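Local coordinates for protein terminal oxygenase component of carbazole 1,9a-dioxygenase (Sphingomonas, PDB 3GKQ) that probably dihydroxylates carbazole at its angular 1,9a position, using electrons passed through a Rieske [2Fe-2S] cluster to a non-haem iron(II), at residues R29-P34 / Y373-Q378; E150-G155 / F284-P289. All coordinates share one frame; numbering follows the deposited sequence.

Interaction 1. Residues R29-P34 / Y373-Q378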
ATOM      1  N   ARG A  29     -16.134   3.661  23.036  1.00 27.47           N
ATOM      2  CA  ARG A  29     -17.011   4.795  22.791  1.00 28.42           C
ATOM      3  C   ARG A  29     -17.650   5.245  24.105  1.00 28.73           C
ATOM      4  O   ARG A  29     -17.770   4.460  25.055  1.00 27.49           O
ATOM      5  CB  ARG A  29     -18.096   4.403  21.777  1.00 28.11           C
ATOM      6  CG  ARG A  29     -18.880   5.582  21.200  1.00 31.77           C
ATOM      7  CD  ARG A  29     -19.886   5.140  20.124  1.00 30.50           C
ATOM      8  NE  ARG A  29     -20.604   6.281  19.559  1.00 32.75           N
ATOM      9  CZ  ARG A  29     -20.048   7.225  18.801  1.00 35.45           C
ATOM     10  NH1 ARG A  29     -18.755   7.173  18.496  1.00 33.50           N
ATOM     11  NH2 ARG A  29     -20.785   8.239  18.355  1.00 34.45           N
ATOM     12  N   ASN A  30     -18.047   6.514  24.153  1.00 29.02           N
ATOM     13  CA  ASN A  30     -18.674   7.108  25.334  1.00 28.85           C
ATOM     14  C   ASN A  30     -17.700   7.357  26.493  1.00 29.05           C
ATOM     15  O   ASN A  30     -18.020   7.116  27.657  1.00 29.26           O
ATOM     16  CB  ASN A  30     -19.854   6.245  25.794  1.00 28.98           C
ATOM     17  CG  ASN A  30     -20.963   6.182  24.751  1.00 31.21           C
ATOM     18  OD1 ASN A  30     -21.469   7.215  24.308  1.00 29.87           O
ATOM     19  ND2 ASN A  30     -21.336   4.972  24.349  1.00 29.54           N
ATOM     20  N   HIS A  31     -16.513   7.856  26.157  1.00 27.67           N
ATOM     21  CA  HIS A  31     -15.479   8.172  27.137  1.00 26.33           C
ATOM     22  C   HIS A  31     -14.755   9.442  26.690  1.00 26.75           C
ATOM     23  O   HIS A  31     -14.810   9.811  25.511  1.00 25.75           O
ATOM     24  CB  HIS A  31     -14.454   7.036  27.235  1.00 25.64           C
ATOM     25  CG  HIS A  31     -14.961   5.807  27.925  1.00 25.67           C
ATOM     26  ND1 HIS A  31     -14.991   5.683  29.298  1.00 27.29           N
ATOM     27  CD2 HIS A  31     -15.432   4.638  27.431  1.00 25.27           C
ATOM     28  CE1 HIS A  31     -15.454   4.488  29.619  1.00 27.21           C
ATOM     29  NE2 HIS A  31     -15.730   3.833  28.504  1.00 26.19           N
ATOM     30  N   TRP A  32     -14.078  10.098  27.634  1.00 26.44           N
ATOM     31  CA  TRP A  32     -13.312  11.307  27.343  1.00 26.85           C
ATOM     32  C   TRP A  32     -11.907  10.903  26.922  1.00 26.60           C
ATOM     33  O   TRP A  32     -11.332   9.965  27.472  1.00 26.57           O
ATOM     34  CB  TRP A  32     -13.193  12.214  28.577  1.00 27.50           C
ATOM     35  CG  TRP A  32     -14.460  12.886  29.001  1.00 28.62           C
ATOM     36  CD1 TRP A  32     -15.349  12.450  29.940  1.00 30.34           C
ATOM     37  CD2 TRP A  32     -14.971  14.131  28.510  1.00 29.23           C
ATOM     38  NE1 TRP A  32     -16.379  13.349  30.070  1.00 30.85           N
ATOM     39  CE2 TRP A  32     -16.173  14.390  29.204  1.00 30.50           C
ATOM     40  CE3 TRP A  32     -14.528  15.053  27.552  1.00 28.39           C
ATOM     41  CZ2 TRP A  32     -16.941  15.539  28.970  1.00 30.36           C
ATOM     42  CZ3 TRP A  32     -15.293  16.197  27.318  1.00 28.57           C
ATOM     43  CH2 TRP A  32     -16.486  16.427  28.027  1.00 30.69           C
ATOM     44  N   TYR A  33     -11.356  11.628  25.957  1.00 25.69           N
ATOM     45  CA  TYR A  33     -10.018  11.369  25.453  1.00 25.64           C
ATOM     46  C   TYR A  33      -9.298  12.686  25.193  1.00 25.71           C
ATOM     47  O   TYR A  33      -9.876  13.609  24.626  1.00 26.18           O
ATOM     48  CB  TYR A  33     -10.079  10.601  24.128  1.00 25.38           C
ATOM     49  CG  TYR A  33     -10.563   9.172  24.229  1.00 27.69           C
ATOM     50  CD1 TYR A  33      -9.687   8.137  24.565  1.00 24.90           C
ATOM     51  CD2 TYR A  33     -11.897   8.852  23.976  1.00 26.43           C
ATOM     52  CE1 TYR A  33     -10.128   6.815  24.641  1.00 27.15           C
ATOM     53  CE2 TYR A  33     -12.350   7.540  24.049  1.00 27.53           C
ATOM     54  CZ  TYR A  33     -11.460   6.527  24.381  1.00 27.97           C
ATOM     55  OH  TYR A  33     -11.910   5.232  24.452  1.00 26.47           O
ATOM     56  N   PRO A  34      -8.032  12.794  25.617  1.00 26.03           N
ATOM     57  CA  PRO A  34      -7.272  14.025  25.385  1.00 26.81           C
ATOM     58  C   PRO A  34      -6.760  13.930  23.946  1.00 27.26           C
ATOM     59  O   PRO A  34      -6.354  12.854  23.510  1.00 28.42           O
ATOM     60  CB  PRO A  34      -6.151  13.934  26.415  1.00 26.08           C
ATOM     61  CG  PRO A  34      -5.881  12.456  26.479  1.00 26.06           C
ATOM     62  CD  PRO A  34      -7.282  11.860  26.480  1.00 26.64           C
ATOM     63  N   TYR A 373     -16.499  -3.099  31.967  1.00 31.86           N
ATOM     64  CA  TYR A 373     -16.936  -1.736  32.256  1.00 31.23           C
ATOM     65  C   TYR A 373     -16.841  -0.632  31.211  1.00 31.15           C
ATOM     66  O   TYR A 373     -17.290   0.483  31.472  1.00 32.74           O
ATOM     67  CB  TYR A 373     -16.268  -1.277  33.550  1.00 33.25           C
ATOM     68  CG  TYR A 373     -16.672  -2.142  34.714  1.00 38.00           C
ATOM     69  CD1 TYR A 373     -17.933  -2.008  35.299  1.00 39.92           C
ATOM     70  CD2 TYR A 373     -15.835  -3.161  35.172  1.00 39.57           C
ATOM     71  CE1 TYR A 373     -18.357  -2.873  36.308  1.00 41.43           C
ATOM     72  CE2 TYR A 373     -16.249  -4.032  36.180  1.00 41.68           C
ATOM     73  CZ  TYR A 373     -17.511  -3.882  36.741  1.00 43.12           C
ATOM     74  OH  TYR A 373     -17.927  -4.743  37.731  1.00 44.99           O
ATOM     75  N   ASN A 374     -16.269  -0.906  30.042  1.00 28.62           N
ATOM     76  CA  ASN A 374     -16.196   0.135  29.021  1.00 28.36           C
ATOM     77  C   ASN A 374     -17.639   0.509  28.667  1.00 30.23           C
ATOM     78  O   ASN A 374     -18.540  -0.327  28.765  1.00 29.65           O
ATOM     79  CB  ASN A 374     -15.461  -0.366  27.775  1.00 26.30           C
ATOM     80  CG  ASN A 374     -16.267  -1.381  26.984  1.00 27.84           C
ATOM     81  OD1 ASN A 374     -17.212  -1.026  26.279  1.00 24.46           O
ATOM     82  ND2 ASN A 374     -15.899  -2.653  27.106  1.00 26.29           N
ATOM     83  N   ARG A 375     -17.852   1.755  28.258  1.00 29.43           N
ATOM     84  CA  ARG A 375     -19.190   2.234  27.932  1.00 30.32           C
ATOM     85  C   ARG A 375     -19.588   2.066  26.468  1.00 30.16           C
ATOM     86  O   ARG A 375     -20.484   2.760  25.980  1.00 30.61           O
ATOM     87  CB  ARG A 375     -19.312   3.702  28.343  1.00 29.20           C
ATOM     88  CG  ARG A 375     -19.103   3.935  29.838  1.00 31.76           C
ATOM     89  CD  ARG A 375     -19.011   5.421  30.140  1.00 31.55           C
ATOM     90  NE  ARG A 375     -18.745   5.700  31.548  1.00 31.18           N
ATOM     91  CZ  ARG A 375     -19.687   5.877  32.469  1.00 33.88           C
ATOM     92  NH1 ARG A 375     -20.972   5.800  32.139  1.00 33.02           N
ATOM     93  NH2 ARG A 375     -19.341   6.156  33.720  1.00 33.30           N
ATOM     94  N   GLY A 376     -18.926   1.149  25.769  1.00 30.02           N
ATOM     95  CA  GLY A 376     -19.264   0.917  24.375  1.00 28.52           C
ATOM     96  C   GLY A 376     -18.066   0.636  23.492  1.00 29.60           C
ATOM     97  O   GLY A 376     -16.979   1.170  23.715  1.00 29.00           O
ATOM     98  N   ILE A 377     -18.271  -0.203  22.482  1.00 29.29           N
ATOM     99  CA  ILE A 377     -17.217  -0.557  21.544  1.00 29.57           C
ATOM    100  C   ILE A 377     -17.325   0.334  20.309  1.00 29.33           C
ATOM    101  O   ILE A 377     -18.322   0.286  19.590  1.00 28.52           O
ATOM    102  CB  ILE A 377     -17.346  -2.025  21.079  1.00 30.86           C
ATOM    103  CG1 ILE A 377     -17.459  -2.961  22.292  1.00 32.06           C
ATOM    104  CG2 ILE A 377     -16.163  -2.395  20.194  1.00 27.78           C
ATOM    105  CD1 ILE A 377     -16.290  -2.902  23.249  1.00 32.00           C
ATOM    106  N   GLN A 378     -16.306   1.151  20.066  1.00 29.31           N
ATOM    107  CA  GLN A 378     -16.313   2.021  18.897  1.00 30.59           C
ATOM    108  C   GLN A 378     -16.242   1.140  17.651  1.00 32.82           C
ATOM    109  O   GLN A 378     -15.428   0.225  17.588  1.00 31.37           O
ATOM    110  CB  GLN A 378     -15.102   2.959  18.919  1.00 30.37           C
ATOM    111  CG  GLN A 378     -14.994   3.851  17.689  1.00 29.47           C
ATOM    112  CD  GLN A 378     -15.947   5.033  17.743  1.00 30.79           C
ATOM    113  OE1 GLN A 378     -16.909   5.034  18.512  1.00 30.66           O
ATOM    114  NE2 GLN A 378     -15.684   6.045  16.922  1.00 27.91           N
TER

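Interaction 2. Residues E150-G155 / F284-P289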
ATOM      1  N   GLU A 150     -13.986  10.656  35.939  1.00 32.45           N
ATOM      2  CA  GLU A 150     -14.197   9.217  35.837  1.00 32.71           C
ATOM      3  C   GLU A 150     -13.326   8.571  34.760  1.00 32.54           C
ATOM      4  O   GLU A 150     -13.144   7.356  34.762  1.00 30.86           O
ATOM      5  CB  GLU A 150     -15.663   8.903  35.529  1.00 35.18           C
ATOM      6  CG  GLU A 150     -16.600   8.975  36.726  1.00 40.54           C
ATOM      7  CD  GLU A 150     -17.975   8.408  36.419  1.00 41.84           C
ATOM      8  OE1 GLU A 150     -18.052   7.247  35.964  1.00 45.43           O
ATOM      9  OE2 GLU A 150     -18.979   9.115  36.635  1.00 45.48           O
ATOM     10  N   ASP A 151     -12.792   9.382  33.847  1.00 31.77           N
ATOM     11  CA  ASP A 151     -11.960   8.868  32.759  1.00 30.83           C
ATOM     12  C   ASP A 151     -10.471   9.197  32.824  1.00 31.16           C
ATOM     13  O   ASP A 151      -9.767   9.066  31.824  1.00 30.83           O
ATOM     14  CB  ASP A 151     -12.505   9.331  31.400  1.00 31.54           C
ATOM     15  CG  ASP A 151     -13.754   8.576  30.977  1.00 30.13           C
ATOM     16  OD1 ASP A 151     -13.941   7.429  31.432  1.00 32.11           O
ATOM     17  OD2 ASP A 151     -14.540   9.123  30.178  1.00 31.52           O
ATOM     18  N   VAL A 152      -9.991   9.637  33.986  1.00 31.02           N
ATOM     19  CA  VAL A 152      -8.572   9.942  34.153  1.00 30.28           C
ATOM     20  C   VAL A 152      -8.108   9.297  35.460  1.00 30.89           C
ATOM     21  O   VAL A 152      -8.920   9.030  36.344  1.00 31.33           O
ATOM     22  CB  VAL A 152      -8.303  11.468  34.187  1.00 31.46           C
ATOM     23  CG1 VAL A 152      -8.843  12.114  32.917  1.00 31.80           C
ATOM     24  CG2 VAL A 152      -8.938  12.095  35.424  1.00 31.70           C
ATOM     25  N   PRO A 153      -6.800   9.030  35.598  1.00 30.31           N
ATOM     26  CA  PRO A 153      -6.306   8.406  36.830  1.00 31.72           C
ATOM     27  C   PRO A 153      -6.587   9.227  38.091  1.00 32.99           C
ATOM     28  O   PRO A 153      -6.739  10.447  38.031  1.00 33.79           O
ATOM     29  CB  PRO A 153      -4.806   8.265  36.574  1.00 31.07           C
ATOM     30  CG  PRO A 153      -4.708   8.200  35.072  1.00 30.27           C
ATOM     31  CD  PRO A 153      -5.698   9.254  34.649  1.00 30.27           C
ATOM     32  N   PRO A 154      -6.673   8.557  39.248  1.00 34.86           N
ATOM     33  CA  PRO A 154      -6.929   9.252  40.511  1.00 35.94           C
ATOM     34  C   PRO A 154      -5.857  10.312  40.751  1.00 36.04           C
ATOM     35  O   PRO A 154      -4.665  10.051  40.564  1.00 36.83           O
ATOM     36  CB  PRO A 154      -6.853   8.130  41.542  1.00 36.37           C
ATOM     37  CG  PRO A 154      -7.382   6.949  40.782  1.00 36.53           C
ATOM     38  CD  PRO A 154      -6.679   7.096  39.444  1.00 35.01           C
ATOM     39  N   GLY A 155      -6.289  11.511  41.133  1.00 36.84           N
ATOM     40  CA  GLY A 155      -5.354  12.586  41.422  1.00 37.01           C
ATOM     41  C   GLY A 155      -4.857  13.416  40.252  1.00 37.80           C
ATOM     42  O   GLY A 155      -4.168  14.419  40.455  1.00 36.96           O
ATOM     43  N   PHE A 284       1.739  10.037  33.831  1.00 30.77           N
ATOM     44  CA  PHE A 284       0.425   9.630  33.337  1.00 30.41           C
ATOM     45  C   PHE A 284       0.555   9.430  31.826  1.00 30.43           C
ATOM     46  O   PHE A 284       1.117  10.284  31.136  1.00 31.30           O
ATOM     47  CB  PHE A 284      -0.604  10.730  33.609  1.00 30.47           C
ATOM     48  CG  PHE A 284      -0.742  11.098  35.064  1.00 32.79           C
ATOM     49  CD1 PHE A 284      -1.623  10.411  35.893  1.00 32.49           C
ATOM     50  CD2 PHE A 284      -0.007  12.155  35.597  1.00 33.71           C
ATOM     51  CE1 PHE A 284      -1.777  10.774  37.233  1.00 35.01           C
ATOM     52  CE2 PHE A 284      -0.153  12.523  36.937  1.00 33.76           C
ATOM     53  CZ  PHE A 284      -1.042  11.832  37.755  1.00 32.81           C
ATOM     54  N   GLU A 285       0.042   8.316  31.310  1.00 29.84           N
ATOM     55  CA  GLU A 285       0.127   8.048  29.874  1.00 29.96           C
ATOM     56  C   GLU A 285      -1.209   7.657  29.253  1.00 28.70           C
ATOM     57  O   GLU A 285      -1.961   6.871  29.826  1.00 28.68           O
ATOM     58  CB  GLU A 285       1.111   6.913  29.583  1.00 31.65           C
ATOM     59  CG  GLU A 285       2.490   7.066  30.180  1.00 36.62           C
ATOM     60  CD  GLU A 285       3.479   6.085  29.577  1.00 38.94           C
ATOM     61  OE1 GLU A 285       3.101   4.912  29.352  1.00 38.30           O
ATOM     62  OE2 GLU A 285       4.634   6.488  29.331  1.00 40.08           O
ATOM     63  N   TRP A 286      -1.485   8.209  28.074  1.00 27.85           N
ATOM     64  CA  TRP A 286      -2.697   7.903  27.314  1.00 26.13           C
ATOM     65  C   TRP A 286      -2.252   7.248  26.009  1.00 26.13           C
ATOM     66  O   TRP A 286      -1.169   7.536  25.497  1.00 24.77           O
ATOM     67  CB  TRP A 286      -3.479   9.179  26.977  1.00 27.07           C
ATOM     68  CG  TRP A 286      -4.464   9.626  28.027  1.00 28.99           C
ATOM     69  CD1 TRP A 286      -5.800   9.353  28.065  1.00 27.83           C
ATOM     70  CD2 TRP A 286      -4.191  10.448  29.170  1.00 28.00           C
ATOM     71  NE1 TRP A 286      -6.381   9.958  29.157  1.00 27.11           N
ATOM     72  CE2 TRP A 286      -5.413  10.638  29.854  1.00 29.20           C
ATOM     73  CE3 TRP A 286      -3.029  11.044  29.684  1.00 29.73           C
ATOM     74  CZ2 TRP A 286      -5.512  11.399  31.023  1.00 29.23           C
ATOM     75  CZ3 TRP A 286      -3.124  11.801  30.848  1.00 29.45           C
ATOM     76  CH2 TRP A 286      -4.360  11.972  31.503  1.00 30.86           C
ATOM     77  N   TYR A 287      -3.092   6.364  25.485  1.00 25.07           N
ATOM     78  CA  TYR A 287      -2.832   5.669  24.231  1.00 24.79           C
ATOM     79  C   TYR A 287      -4.145   5.839  23.478  1.00 25.42           C
ATOM     80  O   TYR A 287      -4.959   4.922  23.414  1.00 25.65           O
ATOM     81  CB  TYR A 287      -2.569   4.190  24.501  1.00 25.00           C
ATOM     82  CG  TYR A 287      -1.604   3.961  25.632  1.00 27.29           C
ATOM     83  CD1 TYR A 287      -0.228   4.070  25.437  1.00 28.74           C
ATOM     84  CD2 TYR A 287      -2.069   3.681  26.913  1.00 29.27           C
ATOM     85  CE1 TYR A 287       0.666   3.905  26.502  1.00 30.63           C
ATOM     86  CE2 TYR A 287      -1.189   3.518  27.978  1.00 30.99           C
ATOM     87  CZ  TYR A 287       0.172   3.631  27.766  1.00 31.38           C
ATOM     88  OH  TYR A 287       1.034   3.468  28.827  1.00 33.40           O
ATOM     89  N   VAL A 288      -4.340   7.030  22.927  1.00 25.49           N
ATOM     90  CA  VAL A 288      -5.562   7.372  22.224  1.00 24.71           C
ATOM     91  C   VAL A 288      -5.626   6.828  20.813  1.00 24.65           C
ATOM     92  O   VAL A 288      -4.791   7.150  19.965  1.00 23.97           O
ATOM     93  CB  VAL A 288      -5.757   8.904  22.183  1.00 25.17           C
ATOM     94  CG1 VAL A 288      -7.137   9.238  21.640  1.00 22.88           C
ATOM     95  CG2 VAL A 288      -5.568   9.485  23.583  1.00 24.62           C
ATOM     96  N   PRO A 289      -6.635   5.995  20.538  1.00 23.28           N
ATOM     97  CA  PRO A 289      -6.787   5.416  19.201  1.00 24.02           C
ATOM     98  C   PRO A 289      -6.928   6.522  18.158  1.00 23.32           C
ATOM     99  O   PRO A 289      -7.674   7.470  18.371  1.00 23.86           O
ATOM    100  CB  PRO A 289      -8.082   4.602  19.309  1.00 22.79           C
ATOM    101  CG  PRO A 289      -8.244   4.344  20.778  1.00 24.47           C
ATOM    102  CD  PRO A 289      -7.765   5.628  21.407  1.00 24.41           C
TER
HETATM  103  O   HOH W   1      -9.219  10.220  29.341  1.00 30.50           O

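Interaction 1. Residues R29-P34 / Y373-Q378
His31 and Arg375 meet at strand 31-35 of a small antiparallel sheet, beside the segment that follows helix 361-373. Asn30 and His31 both face Val140, which makes a G1 beta bulge here. The tight part lies around His31, Asn30 and Gly376. The backbone N of Arg375 gives a hydrogen bond to His31 NE2 at 3.0 Å, tilted 24° from the ring plane. Arg375 CD sits over one face of the same imidazole, 4.1 Å from the ring centroid, as a CH-pi contact. Asp151 takes the other ring nitrogen, ND1, so the imidazole is held from both ends. An alanine in place of His31 would probably leave Arg375 N without its acceptor and open a gap under the arginine chain. Asn30 ND2 bonds to Arg375 O at 2.9 Å. Asn374 OD1 closes an Asx turn by accepting from Gly376 N. Gly376 O then accepts from Arg29 N. The looser side is the partly exposed outer end of Arg375, whose extended chain runs out past the ring to a salt bridge with Glu150. Arg29 is a second firmly held end of the contact. It reaches Asp142 and Glu54, and Glu54 also accepts from Gln378 NE2. Arg29 CG is anti to the backbone N (chi1 -167°), and the straight chain beyond it brings NH1 to Gln378 OE1 at 2.8 Å, in the carbonyl plane and on a lone pair.

Interaction 2. Residues E150-G155 / F284-P289
Phe284 and Trp286 both hold CG anti to their own carbonyl carbon, with chi1 at -58° and -87°. This places both rings against Val152 and Pro153. The two aromatics belong to strand 282-289 of the seven-stranded antiparallel sheet in the catalytic domain, whose family has a Bet v 1-like fold. The segment 150-155 has no regular strand. Its touching part runs nearly opposite in direction to that of the strand, 167° apart. No direct hydrogen bond joins the two, and the contact is mainly apolar. Pro153 turns its ring to the edge of Phe284, with CG 3.9 Å from Phe284 CD1. Its CB lies as close to that ring carbon. Pro153 CD also comes within 4.2 Å of Trp286 CZ2, so one proline ring touches both aromatics. Val152 approaches the indole edge in the ring plane, with CG1 3.9 Å from Trp286 CZ2. Phe156 stacks edge-to-face with both Phe284 and Trp286 and adds a third aromatic ring to the cluster. Val270 touches Pro153 and Trp286 from the neighbouring strand 270-274. The polar edge of the indole is satisfied through a water. This water lies in the ring plane, accepts from Trp286 NE1 at 2.9 Å and donates to Asp151 O at 2.8 Å.

How the interactions relate
Interaction 2 is nested along the chain inside the loop closed by interaction 1, and their centres are about 12 Å apart. They touch directly. Asp151 OD2 lies 2.8 Å from Trp32 N, a probable hydrogen bond. Glu150 OE1 meets Arg375 NH2 at 2.8 Å in a salt bridge. Segment 150-155 touches both strand 31-35 and strand 282-289. The two strands also pack directly on each other, with Pro34 CD 3.3 Å from Trp286 CD1. Both contacts lie away from the iron and [2Fe-2S] cluster sites. In interaction 2 the Phe284 side chain is about 14 Å from a bound iron(II).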